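Local coordinates for calcium uptake protein 2, mitochondrial (Homo sapiens, PDB 6LB7) that binds calcium through an EF-hand and probably regulates calcium uptake into mitochondria by the uniporter channel, at residues Arg119-Leu124 with Thr156-Arg161. Residues are numbered along the deposited sequence; the frame is centred on the assembly and turned at random.
With CA (calcium ion), chain F.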
loop_
_atom_site.group_PDB
_atom_site.type_symbol
_atom_site.label_atom_id
_atom_site.label_comp_id
_atom_site.label_asym_id
_atom_site.label_seq_id
_atom_site.Cartn_x
_atom_site.Cartn_y
_atom_site.Cartn_z
ATOM N N ARG B 119 -18.025 -22.536 1.840
ATOM C CA ARG B 119 -17.889 -22.416 0.388
ATOM C C ARG B 119 -17.031 -21.218 0.006
ATOM O O ARG B 119 -16.267 -21.274 -0.966
ATOM C CB ARG B 119 -19.276 -22.298 -0.255
ATOM C CG ARG B 119 -19.296 -21.542 -1.581
ATOM C CD ARG B 119 -20.732 -21.288 -2.095
ATOM N NE ARG B 119 -21.559 -20.613 -1.096
ATOM C CZ ARG B 119 -22.421 -21.236 -0.299
ATOM N NH1 ARG B 119 -22.574 -22.546 -0.384
ATOM N NH2 ARG B 119 -23.125 -20.553 0.590
ATOM N N GLU B 120 -17.142 -20.123 0.758
ATOM C CA GLU B 120 -16.309 -18.957 0.493
ATOM C C GLU B 120 -14.860 -19.193 0.914
ATOM O O GLU B 120 -13.932 -18.729 0.246
ATOM C CB GLU B 120 -16.881 -17.747 1.219
ATOM C CG GLU B 120 -18.227 -17.301 0.628
ATOM C CD GLU B 120 -18.878 -16.224 1.463
ATOM O OE1 GLU B 120 -18.858 -16.351 2.708
ATOM O OE2 GLU B 120 -19.408 -15.261 0.875
ATOM N N PHE B 121 -14.645 -19.888 2.031
ATOM C CA PHE B 121 -13.279 -20.197 2.448
ATOM C C PHE B 121 -12.614 -21.117 1.443
ATOM O O PHE B 121 -11.401 -21.041 1.229
ATOM C CB PHE B 121 -13.299 -20.834 3.835
ATOM C CG PHE B 121 -11.966 -20.870 4.522
ATOM C CD1 PHE B 121 -11.359 -19.698 4.950
ATOM C CD2 PHE B 121 -11.330 -22.085 4.767
ATOM C CE1 PHE B 121 -10.134 -19.729 5.610
ATOM C CE2 PHE B 121 -10.099 -22.128 5.422
ATOM C CZ PHE B 121 -9.506 -20.949 5.848
ATOM N N PHE B 122 -13.405 -21.971 0.789
ATOM C CA PHE B 122 -12.885 -22.916 -0.183
ATOM C C PHE B 122 -12.310 -22.224 -1.411
ATOM O O PHE B 122 -11.559 -22.843 -2.166
ATOM C CB PHE B 122 -14.000 -23.896 -0.588
ATOM C CG PHE B 122 -13.515 -25.043 -1.418
ATOM C CD1 PHE B 122 -12.818 -26.089 -0.831
ATOM C CD2 PHE B 122 -13.740 -25.074 -2.782
ATOM C CE1 PHE B 122 -12.355 -27.154 -1.586
ATOM C CE2 PHE B 122 -13.283 -26.137 -3.552
ATOM C CZ PHE B 122 -12.588 -27.180 -2.951
ATOM N N LYS B 123 -12.638 -20.955 -1.624
ATOM C CA LYS B 123 -12.039 -20.218 -2.726
ATOM C C LYS B 123 -10.516 -20.189 -2.631
ATOM O O LYS B 123 -9.834 -20.193 -3.664
ATOM C CB LYS B 123 -12.595 -18.794 -2.752
ATOM C CG LYS B 123 -12.086 -17.943 -3.917
ATOM C CD LYS B 123 -12.576 -16.499 -3.805
ATOM C CE LYS B 123 -11.918 -15.775 -2.627
ATOM N NZ LYS B 123 -12.677 -14.557 -2.178
ATOM N N LEU B 124 -9.960 -20.145 -1.414
ATOM C CA LEU B 124 -8.500 -20.137 -1.287
ATOM C C LEU B 124 -7.898 -21.414 -1.869
ATOM O O LEU B 124 -6.898 -21.366 -2.598
ATOM C CB LEU B 124 -8.095 -19.962 0.182
ATOM C CG LEU B 124 -8.646 -18.706 0.889
ATOM C CD1 LEU B 124 -8.237 -18.648 2.356
ATOM C CD2 LEU B 124 -8.239 -17.420 0.169
ATOM N N THR B 156 -10.249 -30.262 7.748
ATOM C CA THR B 156 -9.068 -29.742 8.438
ATOM C C THR B 156 -9.458 -29.063 9.747
ATOM O O THR B 156 -10.619 -28.735 9.978
ATOM C CB THR B 156 -8.294 -28.715 7.592
ATOM O OG1 THR B 156 -9.109 -27.544 7.422
ATOM C CG2 THR B 156 -7.904 -29.295 6.232
ATOM N N THR B 157 -8.446 -28.825 10.588
ATOM C CA THR B 157 -8.644 -28.136 11.865
ATOM C C THR B 157 -9.348 -26.793 11.690
ATOM O O THR B 157 -10.323 -26.502 12.391
ATOM C CB THR B 157 -7.302 -27.933 12.568
ATOM O OG1 THR B 157 -6.668 -29.199 12.768
ATOM C CG2 THR B 157 -7.499 -27.249 13.916
ATOM N N LEU B 158 -8.860 -25.947 10.767
ATOM C CA LEU B 158 -9.493 -24.638 10.580
ATOM C C LEU B 158 -10.929 -24.773 10.070
ATOM O O LEU B 158 -11.830 -24.050 10.511
ATOM C CB LEU B 158 -8.670 -23.771 9.621
ATOM C CG LEU B 158 -7.351 -23.172 10.117
ATOM C CD1 LEU B 158 -6.868 -22.102 9.158
ATOM C CD2 LEU B 158 -7.474 -22.605 11.557
ATOM N N GLN B 159 -11.168 -25.672 9.124
ATOM C CA GLN B 159 -12.535 -25.808 8.626
ATOM C C GLN B 159 -13.473 -26.291 9.732
ATOM O O GLN B 159 -14.622 -25.847 9.816
ATOM C CB GLN B 159 -12.563 -26.741 7.419
ATOM C CG GLN B 159 -11.828 -26.189 6.224
ATOM C CD GLN B 159 -11.978 -27.065 5.013
ATOM O OE1 GLN B 159 -12.799 -26.794 4.142
ATOM N NE2 GLN B 159 -11.191 -28.134 4.951
ATOM N N MET B 160 -12.984 -27.170 10.612
ATOM C CA MET B 160 -13.753 -27.574 11.792
ATOM C C MET B 160 -14.038 -26.392 12.708
ATOM O O MET B 160 -15.183 -26.169 13.117
ATOM C CB MET B 160 -12.989 -28.634 12.581
ATOM C CG MET B 160 -12.750 -29.920 11.849
ATOM S SD MET B 160 -14.258 -30.886 11.876
ATOM C CE MET B 160 -14.900 -30.450 13.490
ATOM N N ARG B 161 -12.984 -25.665 13.086
ATOM C CA ARG B 161 -13.129 -24.547 14.009
ATOM C C ARG B 161 -14.079 -23.490 13.455
ATOM O O ARG B 161 -14.900 -22.931 14.191
ATOM C CB ARG B 161 -11.747 -23.956 14.285
ATOM C CG ARG B 161 -11.696 -22.591 14.862
ATOM C CD ARG B 161 -12.177 -22.511 16.250
ATOM N NE ARG B 161 -11.367 -21.814 17.024
ATOM C CZ ARG B 161 -11.676 -20.788 17.553
ATOM N NH1 ARG B 161 -12.779 -20.323 17.388
ATOM N NH2 ARG B 161 -10.875 -20.216 18.238
HETATM CA CA CA F . -20.585 -14.756 2.912
HETATM O O HOH W 1 -22.204 -16.782 2.571
#
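Phe121 reaches from helix 118-129 to the start of helix 157-163, where its ring meets the side chains of Leu158 and Gln159. Ring atom CZ lies 4.4 Å from CD1 of Leu158, and CD2 comes equally near to CG of Gln159, both partners approaching the ring obliquely. No hydrogen bond joins the two helices here; the contact is a small, loose, buried apolar one. A chi1 of -165° swings the Phe121 ring away from the backbone N and directs it at the first turn of helix 157-163.

Gln159 is held by the N-terminal end of its helix and the residues just before it. Thr156 is the N-cap, its OG1 accepting from Gln159 N at 3.3 Å. The main acceptor of Gln159 NE2 is Ile154 O; Thr156 OG1 is the second, also at 3.3 Å and only 10° out of the amide plane. These two acceptors orient the amide beside the ring, while Glu86 OE2 holds the Thr156 hydroxyl by a hydrogen bond.

Next to Phe121 in sequence, Glu120 serves the calcium ion as a bidentate ligand, OE1 and OE2 each 2.4 Å from the metal. This is the closing glutamate of an EF-hand loop whose other ligands are Asp109, Asp111, Asn113 and the carbonyl of Met115; a water at 2.6 Å completes the seven ligands. Phe121, one residue on, packs the exiting helix of the EF-hand against helix 157-163. Helix 84-94 lies against both segments through Leu124, Leu158 and Gln159, helix 173-196 meets Leu158 and Arg161, and strand 115-116 of the calcium loop pairs antiparallel with strand 171-172.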